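Local coordinates for protein beta-galactosidase (Bacillus circulans, PDB 4MAD) that probably hydrolyses terminal non-reducing beta-D-galactose residues in beta-D-galactosides, as a member of glycoside hydrolase family 35, at residues E387-A392 with W488-L493; V397-I402 with E449-I454; H417-V422 with V429-R434. One frame throughout, in Å; residues are numbered along the deposited sequence.

Interaction 1 of 3, residues E387-A392 with W488-L493; sequences EKYGQA and WTVYPL
Residues 387-392, a loop that leaves a 3-10 segment (387-389), pack against strand 488-493 of the first all-beta domain through side chains, with no hydrogen bond between the two segments. That strand runs antiparallel between strands 378-380 and 395-403, and its alternate side chains Val490 and Pro492 face the loop. Val490 comes first and makes a CH-pi contact. Its CG2, held in the crowded position between the backbone N and the carbonyl carbon (chi1 -53°), sits almost exactly on the normal through the centre of the Tyr389 ring (4° off it), 3.7 Å from the ring centroid. The methyl is therefore nearly equidistant from all six ring carbons, while the second methyl, CG1, lies nearer the phenol end. The far end of the ring is held in place by hydrogen bonds of Tyr389 OH with Ser380 OG and Leu384 N. Two residues on, Pro492 lies beside the root of the tyrosine, its CG 4.4 Å from Tyr389 CB. The same proline is crossed obliquely by the extended side chain of Gln391, whose CG is anti to the backbone N (chi1 -176°). At Leu493 the backbone, not the side chain, meets the amide: Gln391 NE2 stands 3.6 Å from Leu493 N, two donors that do not bond, and NE2 gives its hydrogen bonds to Tyr393 O and Phe395 O. With NE2 tied there, the amide's other end turns to carbon, and the buried Gln391 OE1, which has no hydrogen-bond partner, rests 3.2 Å from Pro492 CB.

Interaction 2 of 3, residues V397-I402 with E449-I454; sequences VYETTI and ESKLQI
Glu399 and Gln453 extend side by side in the same direction from neighbouring strands, a cross-strand pair whose flat ends are turned 44° against each other. Glu399 has CG anti to the backbone N (chi1 170°), which carries the carboxylate over the adjoining strand; there OE2 receives Gln453 NE2 at 2.9 Å on its anti lone pair, the one away from OE1. Lys451 crosses the glutamate obliquely and offers its aliphatic end first: Lys451 CE is 3.5 Å from Glu399 OE2, whereas NZ stays at 4.0 Å from that oxygen, a long salt bridge. The other oxygen, OE1, bonds to Tyr491 OH, so one carboxylate ties three strands together. Behind this polar face lies a regular antiparallel pairing at the middle of the six-stranded sheet of a beta-sandwich domain. Tyr398-Ile454, Thr400-Leu452 and Ile402-Ser450 are its hydrogen-bonded pairs, each closed by two N-H...O bonds, and that from Leu452 N to Thr400 O (2.9 Å) runs nearly along the carbonyl axis. Their side chains occupy the opposite, buried face. Thr400 and Leu452 point the same way, CG2 of the threonine 4.1 Å from CB of the leucine, with Thr400 OG1 turned aside to Asp487 O. Ile402 crosses the same leucine obliquely, its CD1 4.1 Å from Leu452 CB, while the Tyr398 ring has Ile454 O at its edge and leads away from that strand, its OH hydrogen-bonded with Leu384 O and Ile474 N.

Interaction 3 of 3, residues H417-V422 with V429-R434; sequences HDRGQV and VGIVER
His417 presents one face of its imidazole to the guanidinium of Arg434, which lies flat on it with centres 3.6 Å apart and planes only 8° from parallel. Arg434 NH1 sits over the ring, and CZ is 3.4 Å from His417 NE2. An extended arginine chain, with CG anti to the backbone N, carries the group there alongside Asp418. In the guanidinium plane, at its edge, NH1 forms a salt bridge with Asp418 OD1 (2.9 Å), close to the axis of the C-O bond. Arg434 is gripped at its root as well, since its N donates to Asp418 O (3.0 Å) from above the carbonyl plane. This cluster closes the open end of a beta hairpin, strands 419-424 and 427-433. A cis peptide precedes Asp418, and Asp418 with Arg419 forms a classic beta bulge against Glu457. Further along, Gly420 pairs with Val432 through two bonds, of which Gly420 N to Val432 O measures 2.9 Å; Val429 and Gly430 make a second classic bulge opposite Val422. On the face bearing Arg419, that side chain runs beside Glu433, yet its guanidinium stands at 82° to the carboxylate, and the Arg419 NE to Glu433 OE2 salt bridge carries only a weak hydrogen bond (3.4 Å). Arg419 NH1 turns to His579 NE2 instead. At the stacked end, the charge of Arg434 is shared with Asp470, while Asp418 OD2 is taken by Lys472 and Met459 N. His417 ND1 bonds to Tyr471 O, consistent with a proton on ND1, and the cationic guanidinium over its face would favour a neutral imidazole.

In the fold
All three interactions reach the same antiparallel sheet, interaction 1 through strand 488-493 alone, and they are nested along the chain: interaction 3 within the loop closed by interaction 2, and that within interaction 1. Strand 395-403 joins interactions 1 and 2, whose centres are 15 Å apart, through a probable hydrogen bond of 2.9 Å between Glu399 N and Thr489 O. Strands 449-457 and 419-424 join interactions 2 and 3 (centres 14 Å apart) by packing, Leu452 CD1 lying 3.9 Å from Val422 CG1. Interactions 1 and 3 do not touch; their centres are about 17 Å and their nearest atoms about 7 Å apart. The predicted catalytic residues Glu171 and Glu247 lie elsewhere, but Ser375, which lines a 2-(2-methoxyethoxy)ethanol pocket, bonds to Pro492 O.

Interaction 1 of 3, residues E387-A392 with W488-L493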
loop_
_atom_site.group_PDB
_atom_site.type_symbol
_atom_site.label_atom_id
_atom_site.label_comp_id
_atom_site.label_asym_id
_atom_site.label_seq_id
_atom_site.Cartn_x
_atom_site.Cartn_y
_atom_site.Cartn_z
ATOM N N GLU A 387 -8.795 14.070 -7.729
ATOM C CA GLU A 387 -9.276 14.309 -6.391
ATOM C C GLU A 387 -10.396 15.374 -6.382
ATOM O O GLU A 387 -11.259 15.369 -5.541
ATOM C CB GLU A 387 -8.141 14.730 -5.495
ATOM C CG GLU A 387 -7.057 13.728 -5.369
ATOM C CD GLU A 387 -5.969 13.847 -6.400
ATOM O OE1 GLU A 387 -6.060 14.772 -7.160
ATOM O OE2 GLU A 387 -5.047 13.030 -6.426
ATOM N N LYS A 388 -10.288 16.295 -7.303
ATOM C CA LYS A 388 -11.256 17.394 -7.421
ATOM C C LYS A 388 -12.608 16.937 -7.932
ATOM O O LYS A 388 -13.559 17.678 -7.883
ATOM C CB LYS A 388 -10.741 18.540 -8.285
ATOM C CG LYS A 388 -9.582 19.229 -7.724
ATOM C CD LYS A 388 -9.917 20.227 -6.742
ATOM C CE LYS A 388 -10.666 21.384 -7.327
ATOM N NZ LYS A 388 -11.129 22.358 -6.287
ATOM N N TYR A 389 -12.623 15.756 -8.522
ATOM C CA TYR A 389 -13.819 15.170 -9.035
ATOM C C TYR A 389 -14.346 14.134 -8.024
ATOM O O TYR A 389 -15.233 13.457 -8.310
ATOM C CB TYR A 389 -13.609 14.563 -10.405
ATOM C CG TYR A 389 -13.140 15.526 -11.472
ATOM C CD1 TYR A 389 -13.936 16.566 -11.886
ATOM C CD2 TYR A 389 -11.940 15.387 -12.068
ATOM C CE1 TYR A 389 -13.528 17.420 -12.833
ATOM C CE2 TYR A 389 -11.538 16.238 -13.029
ATOM C CZ TYR A 389 -12.355 17.276 -13.415
ATOM O OH TYR A 389 -11.987 18.177 -14.363
ATOM N N GLY A 390 -13.760 14.100 -6.851
ATOM C CA GLY A 390 -14.112 13.144 -5.836
ATOM C C GLY A 390 -13.581 11.740 -5.973
ATOM O O GLY A 390 -14.163 10.851 -5.446
ATOM N N GLN A 391 -12.470 11.578 -6.669
ATOM C CA GLN A 391 -11.954 10.265 -6.956
ATOM C C GLN A 391 -10.589 9.947 -6.343
ATOM O O GLN A 391 -9.638 10.595 -6.625
ATOM C CB GLN A 391 -11.825 10.066 -8.469
ATOM C CG GLN A 391 -11.384 8.660 -8.845
ATOM C CD GLN A 391 -11.076 8.483 -10.297
ATOM O OE1 GLN A 391 -11.284 9.369 -11.080
ATOM N NE2 GLN A 391 -10.584 7.318 -10.654
ATOM N N ALA A 392 -10.537 8.927 -5.512
ATOM C CA ALA A 392 -9.292 8.505 -4.907
ATOM C C ALA A 392 -8.379 7.700 -5.780
ATOM O O ALA A 392 -7.279 8.032 -5.966
ATOM C CB ALA A 392 -9.581 7.705 -3.638
ATOM N N TRP A 488 -14.030 20.614 -20.611
ATOM C CA TRP A 488 -13.948 19.191 -20.436
ATOM C C TRP A 488 -15.096 18.396 -19.846
ATOM O O TRP A 488 -15.804 18.894 -19.055
ATOM C CB TRP A 488 -12.725 19.089 -19.507
ATOM C CG TRP A 488 -11.490 19.514 -20.143
ATOM C CD1 TRP A 488 -11.020 20.758 -20.188
ATOM C CD2 TRP A 488 -10.573 18.714 -20.877
ATOM N NE1 TRP A 488 -9.871 20.814 -20.874
ATOM C CE2 TRP A 488 -9.575 19.568 -21.335
ATOM C CE3 TRP A 488 -10.489 17.361 -21.180
ATOM C CZ2 TRP A 488 -8.504 19.111 -22.062
ATOM C CZ3 TRP A 488 -9.439 16.928 -21.901
ATOM C CH2 TRP A 488 -8.471 17.789 -22.346
ATOM N N THR A 489 -15.201 17.149 -20.277
ATOM C CA THR A 489 -16.069 16.160 -19.718
ATOM C C THR A 489 -15.148 15.055 -19.217
ATOM O O THR A 489 -14.275 14.679 -19.901
ATOM C CB THR A 489 -17.057 15.570 -20.746
ATOM O OG1 THR A 489 -17.838 16.599 -21.356
ATOM C CG2 THR A 489 -17.973 14.619 -20.052
ATOM N N VAL A 490 -15.356 14.577 -17.998
ATOM C CA VAL A 490 -14.468 13.590 -17.415
ATOM C C VAL A 490 -15.283 12.487 -16.798
ATOM O O VAL A 490 -16.343 12.725 -16.340
ATOM C CB VAL A 490 -13.572 14.183 -16.364
ATOM C CG1 VAL A 490 -12.838 15.357 -16.891
ATOM C CG2 VAL A 490 -14.332 14.454 -15.152
ATOM N N TYR A 491 -14.721 11.298 -16.863
ATOM C CA TYR A 491 -15.326 10.123 -16.352
ATOM C C TYR A 491 -14.382 9.443 -15.361
ATOM O O TYR A 491 -13.449 8.840 -15.719
ATOM C CB TYR A 491 -15.655 9.180 -17.520
ATOM C CG TYR A 491 -16.441 9.814 -18.679
ATOM C CD1 TYR A 491 -17.790 9.746 -18.744
ATOM C CD2 TYR A 491 -15.812 10.472 -19.683
ATOM C CE1 TYR A 491 -18.488 10.353 -19.794
ATOM C CE2 TYR A 491 -16.485 11.066 -20.720
ATOM C CZ TYR A 491 -17.825 11.009 -20.778
ATOM O OH TYR A 491 -18.515 11.595 -21.809
ATOM N N PRO A 492 -14.678 9.599 -14.109
ATOM C CA PRO A 492 -13.877 8.968 -13.090
ATOM C C PRO A 492 -14.155 7.450 -13.109
ATOM O O PRO A 492 -15.258 7.057 -13.118
ATOM C CB PRO A 492 -14.381 9.615 -11.827
ATOM C CG PRO A 492 -14.987 10.879 -12.265
ATOM C CD PRO A 492 -15.607 10.560 -13.533
ATOM N N LEU A 493 -13.107 6.642 -13.061
ATOM C CA LEU A 493 -13.193 5.213 -13.167
ATOM C C LEU A 493 -12.435 4.517 -12.016
ATOM O O LEU A 493 -11.383 4.047 -12.173
ATOM C CB LEU A 493 -12.684 4.733 -14.531
ATOM C CG LEU A 493 -13.412 5.196 -15.794
ATOM C CD1 LEU A 493 -12.638 5.122 -17.070
ATOM C CD2 LEU A 493 -14.695 4.622 -15.900
#

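Interaction 2 of 3, residues V397-I402 with E449-I454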
loop_
_atom_site.group_PDB
_atom_site.type_symbol
_atom_site.label_atom_id
_atom_site.label_comp_id
_atom_site.label_asym_id
_atom_site.label_seq_id
_atom_site.Cartn_x
_atom_site.Cartn_y
_atom_site.Cartn_z
ATOM N N VAL A 397 -11.008 9.311 -17.441
ATOM C CA VAL A 397 -10.976 9.701 -18.803
ATOM C C VAL A 397 -11.327 11.191 -18.900
ATOM O O VAL A 397 -12.288 11.615 -18.374
ATOM C CB VAL A 397 -11.996 8.949 -19.655
ATOM C CG1 VAL A 397 -11.972 9.420 -21.031
ATOM C CG2 VAL A 397 -11.748 7.506 -19.623
ATOM N N TYR A 398 -10.495 11.920 -19.611
ATOM C CA TYR A 398 -10.660 13.334 -19.840
ATOM C C TYR A 398 -10.945 13.529 -21.345
ATOM O O TYR A 398 -10.302 12.965 -22.149
ATOM C CB TYR A 398 -9.407 14.144 -19.524
ATOM C CG TYR A 398 -8.955 14.247 -18.079
ATOM C CD1 TYR A 398 -9.298 15.332 -17.296
ATOM C CD2 TYR A 398 -8.114 13.321 -17.521
ATOM C CE1 TYR A 398 -8.857 15.434 -16.017
ATOM C CE2 TYR A 398 -7.693 13.453 -16.268
ATOM C CZ TYR A 398 -8.066 14.507 -15.505
ATOM O OH TYR A 398 -7.645 14.628 -14.265
ATOM N N GLU A 399 -11.964 14.306 -21.660
ATOM C CA GLU A 399 -12.461 14.381 -23.007
ATOM C C GLU A 399 -12.831 15.839 -23.380
ATOM O O GLU A 399 -13.443 16.516 -22.616
ATOM C CB GLU A 399 -13.668 13.471 -23.083
ATOM C CG GLU A 399 -14.531 13.480 -24.252
ATOM C CD GLU A 399 -15.558 12.317 -24.189
ATOM O OE1 GLU A 399 -16.735 12.558 -23.957
ATOM O OE2 GLU A 399 -15.157 11.164 -24.285
ATOM N N THR A 400 -12.417 16.280 -24.552
ATOM C CA THR A 400 -12.733 17.615 -25.025
ATOM C C THR A 400 -12.749 17.618 -26.526
ATOM O O THR A 400 -12.129 16.795 -27.139
ATOM C CB THR A 400 -11.750 18.676 -24.540
ATOM O OG1 THR A 400 -12.280 19.994 -24.726
ATOM C CG2 THR A 400 -10.479 18.553 -25.265
ATOM N N THR A 401 -13.452 18.592 -27.090
ATOM C CA THR A 401 -13.502 18.768 -28.510
ATOM C C THR A 401 -12.697 19.972 -28.973
ATOM O O THR A 401 -12.877 21.031 -28.525
ATOM C CB THR A 401 -14.941 18.911 -29.043
ATOM O OG1 THR A 401 -15.777 17.869 -28.539
ATOM C CG2 THR A 401 -14.942 18.851 -30.537
ATOM N N ILE A 402 -11.808 19.758 -29.888
ATOM C CA ILE A 402 -11.032 20.815 -30.472
ATOM C C ILE A 402 -11.711 21.272 -31.768
ATOM O O ILE A 402 -12.005 20.517 -32.600
ATOM C CB ILE A 402 -9.642 20.352 -30.803
ATOM C CG1 ILE A 402 -8.913 19.873 -29.552
ATOM C CG2 ILE A 402 -8.865 21.428 -31.394
ATOM C CD1 ILE A 402 -7.986 18.776 -29.806
ATOM N N GLU A 449 -13.334 19.147 -36.656
ATOM C CA GLU A 449 -13.368 18.975 -35.214
ATOM C C GLU A 449 -12.576 17.724 -34.834
ATOM O O GLU A 449 -12.518 16.791 -35.591
ATOM C CB GLU A 449 -14.782 18.866 -34.702
ATOM C CG GLU A 449 -15.592 20.012 -35.084
ATOM C CD GLU A 449 -16.877 20.202 -34.307
ATOM O OE1 GLU A 449 -17.242 19.397 -33.478
ATOM O OE2 GLU A 449 -17.524 21.195 -34.532
ATOM N N SER A 450 -11.969 17.737 -33.657
ATOM C CA SER A 450 -11.283 16.573 -33.161
ATOM C C SER A 450 -11.665 16.237 -31.723
ATOM O O SER A 450 -11.495 17.054 -30.884
ATOM C CB SER A 450 -9.820 16.859 -33.250
ATOM O OG SER A 450 -9.410 16.932 -34.567
ATOM N N LYS A 451 -12.153 15.046 -31.473
ATOM C CA LYS A 451 -12.469 14.626 -30.135
ATOM C C LYS A 451 -11.218 14.006 -29.492
ATOM O O LYS A 451 -10.739 12.983 -29.913
ATOM C CB LYS A 451 -13.630 13.645 -30.146
ATOM C CG LYS A 451 -14.066 13.178 -28.810
ATOM C CD LYS A 451 -14.958 11.970 -28.921
ATOM C CE LYS A 451 -15.786 11.766 -27.710
ATOM N NZ LYS A 451 -16.833 10.756 -27.851
ATOM N N LEU A 452 -10.737 14.686 -28.466
ATOM C CA LEU A 452 -9.555 14.284 -27.744
ATOM C C LEU A 452 -9.990 13.572 -26.468
ATOM O O LEU A 452 -10.827 14.047 -25.773
ATOM C CB LEU A 452 -8.715 15.500 -27.433
ATOM C CG LEU A 452 -7.537 15.262 -26.517
ATOM C CD1 LEU A 452 -6.560 14.375 -27.158
ATOM C CD2 LEU A 452 -6.922 16.527 -26.087
ATOM N N GLN A 453 -9.438 12.372 -26.262
ATOM C CA GLN A 453 -9.671 11.579 -25.084
ATOM C C GLN A 453 -8.331 11.152 -24.484
ATOM O O GLN A 453 -7.475 10.776 -25.162
ATOM C CB GLN A 453 -10.490 10.335 -25.425
ATOM C CG GLN A 453 -11.871 10.629 -25.912
ATOM C CD GLN A 453 -12.607 9.410 -26.370
ATOM O OE1 GLN A 453 -12.224 8.792 -27.285
ATOM N NE2 GLN A 453 -13.680 9.091 -25.698
ATOM N N ILE A 454 -8.185 11.299 -23.196
ATOM C CA ILE A 454 -6.985 10.852 -22.529
ATOM C C ILE A 454 -7.400 9.976 -21.352
ATOM O O ILE A 454 -8.100 10.407 -20.528
ATOM C CB ILE A 454 -6.185 12.025 -22.033
ATOM C CG1 ILE A 454 -5.882 12.961 -23.191
ATOM C CG2 ILE A 454 -4.918 11.589 -21.432
ATOM C CD1 ILE A 454 -4.988 14.144 -22.884
#

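Interaction 3 of 3, residues H417-V422 with V429-R434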
loop_
_atom_site.group_PDB
_atom_site.type_symbol
_atom_site.label_atom_id
_atom_site.label_comp_id
_atom_site.label_asym_id
_atom_site.label_seq_id
_atom_site.Cartn_x
_atom_site.Cartn_y
_atom_site.Cartn_z
ATOM N N HIS A 417 0.062 12.533 -14.233
ATOM C CA HIS A 417 0.286 11.799 -13.032
ATOM C C HIS A 417 -0.658 10.605 -13.022
ATOM O O HIS A 417 -1.744 10.724 -12.522
ATOM C CB HIS A 417 0.000 12.688 -11.823
ATOM C CG HIS A 417 1.067 13.687 -11.525
ATOM N ND1 HIS A 417 1.050 14.478 -10.405
ATOM C CD2 HIS A 417 2.203 13.995 -12.179
ATOM C CE1 HIS A 417 2.131 15.219 -10.379
ATOM N NE2 HIS A 417 2.833 14.965 -11.456
ATOM N N ASP A 418 -0.237 9.470 -13.553
ATOM C CA ASP A 418 1.119 9.201 -13.960
ATOM C C ASP A 418 1.384 8.624 -15.363
ATOM O O ASP A 418 2.489 8.562 -15.785
ATOM C CB ASP A 418 1.700 8.283 -12.920
ATOM C CG ASP A 418 1.327 8.697 -11.539
ATOM O OD1 ASP A 418 1.763 9.754 -11.161
ATOM O OD2 ASP A 418 0.591 8.004 -10.871
ATOM N N ARG A 419 0.326 8.181 -16.012
ATOM C CA ARG A 419 0.392 7.585 -17.319
ATOM C C ARG A 419 -0.912 7.811 -18.056
ATOM O O ARG A 419 -1.958 7.729 -17.493
ATOM C CB ARG A 419 0.596 6.105 -17.189
ATOM C CG ARG A 419 1.172 5.441 -18.369
ATOM C CD ARG A 419 1.573 4.033 -18.001
ATOM N NE ARG A 419 2.187 3.284 -19.075
ATOM C CZ ARG A 419 1.537 2.517 -19.937
ATOM N NH1 ARG A 419 0.230 2.398 -19.926
ATOM N NH2 ARG A 419 2.198 1.859 -20.835
ATOM N N GLY A 420 -0.816 8.078 -19.328
ATOM C CA GLY A 420 -2.032 8.192 -20.069
ATOM C C GLY A 420 -1.957 7.753 -21.500
ATOM O O GLY A 420 -0.937 7.859 -22.111
ATOM N N GLN A 421 -3.093 7.327 -21.999
ATOM C CA GLN A 421 -3.269 6.915 -23.354
ATOM C C GLN A 421 -4.136 7.941 -24.077
ATOM O O GLN A 421 -5.166 8.282 -23.624
ATOM C CB GLN A 421 -3.960 5.577 -23.393
ATOM C CG GLN A 421 -3.157 4.445 -22.792
ATOM C CD GLN A 421 -4.018 3.187 -22.499
ATOM O OE1 GLN A 421 -4.535 3.018 -21.438
ATOM N NE2 GLN A 421 -4.145 2.350 -23.474
ATOM N N VAL A 422 -3.630 8.423 -25.193
ATOM C CA VAL A 422 -4.216 9.483 -25.923
ATOM C C VAL A 422 -4.867 9.008 -27.234
ATOM O O VAL A 422 -4.312 8.291 -27.950
ATOM C CB VAL A 422 -3.159 10.557 -26.245
ATOM C CG1 VAL A 422 -3.757 11.728 -26.880
ATOM C CG2 VAL A 422 -2.454 10.943 -25.035
ATOM N N VAL A 429 -3.252 7.527 -30.512
ATOM C CA VAL A 429 -2.095 8.262 -30.907
ATOM C C VAL A 429 -0.845 8.000 -30.049
ATOM O O VAL A 429 0.243 8.130 -30.533
ATOM C CB VAL A 429 -2.380 9.774 -30.887
ATOM C CG1 VAL A 429 -3.444 10.129 -31.914
ATOM C CG2 VAL A 429 -2.804 10.219 -29.495
ATOM N N GLY A 430 -0.976 7.566 -28.864
ATOM C CA GLY A 430 0.185 7.225 -28.080
ATOM C C GLY A 430 0.015 7.350 -26.596
ATOM O O GLY A 430 -1.053 7.523 -26.131
ATOM N N ILE A 431 1.117 7.260 -25.872
ATOM C CA ILE A 431 1.067 7.411 -24.437
ATOM C C ILE A 431 1.937 8.557 -23.983
ATOM O O ILE A 431 2.931 8.839 -24.572
ATOM C CB ILE A 431 1.556 6.186 -23.700
ATOM C CG1 ILE A 431 2.939 5.872 -24.131
ATOM C CG2 ILE A 431 0.732 5.010 -23.998
ATOM C CD1 ILE A 431 3.347 4.493 -23.750
ATOM N N VAL A 432 1.495 9.220 -22.943
ATOM C CA VAL A 432 2.296 10.133 -22.189
ATOM C C VAL A 432 2.605 9.541 -20.801
ATOM O O VAL A 432 1.784 8.935 -20.201
ATOM C CB VAL A 432 1.602 11.480 -22.019
ATOM C CG1 VAL A 432 1.583 12.235 -23.330
ATOM C CG2 VAL A 432 0.240 11.299 -21.553
ATOM N N GLU A 433 3.808 9.775 -20.344
ATOM C CA GLU A 433 4.307 9.197 -19.126
ATOM C C GLU A 433 4.918 10.266 -18.243
ATOM O O GLU A 433 5.476 11.204 -18.703
ATOM C CB GLU A 433 5.347 8.143 -19.452
ATOM C CG GLU A 433 4.802 6.961 -20.210
ATOM C CD GLU A 433 5.611 5.678 -20.003
ATOM O OE1 GLU A 433 6.599 5.557 -20.687
ATOM O OE2 GLU A 433 5.250 4.807 -19.180
ATOM N N ARG A 434 4.813 10.052 -16.943
ATOM C CA ARG A 434 5.322 11.030 -15.989
ATOM C C ARG A 434 6.813 11.253 -16.109
ATOM O O ARG A 434 7.278 12.321 -15.929
ATOM C CB ARG A 434 4.988 10.613 -14.556
ATOM C CG ARG A 434 5.408 11.532 -13.493
ATOM C CD ARG A 434 4.622 11.362 -12.236
ATOM N NE ARG A 434 5.107 12.184 -11.165
ATOM C CZ ARG A 434 4.495 12.342 -10.024
ATOM N NH1 ARG A 434 3.390 11.699 -9.779
ATOM N NH2 ARG A 434 5.004 13.113 -9.100
#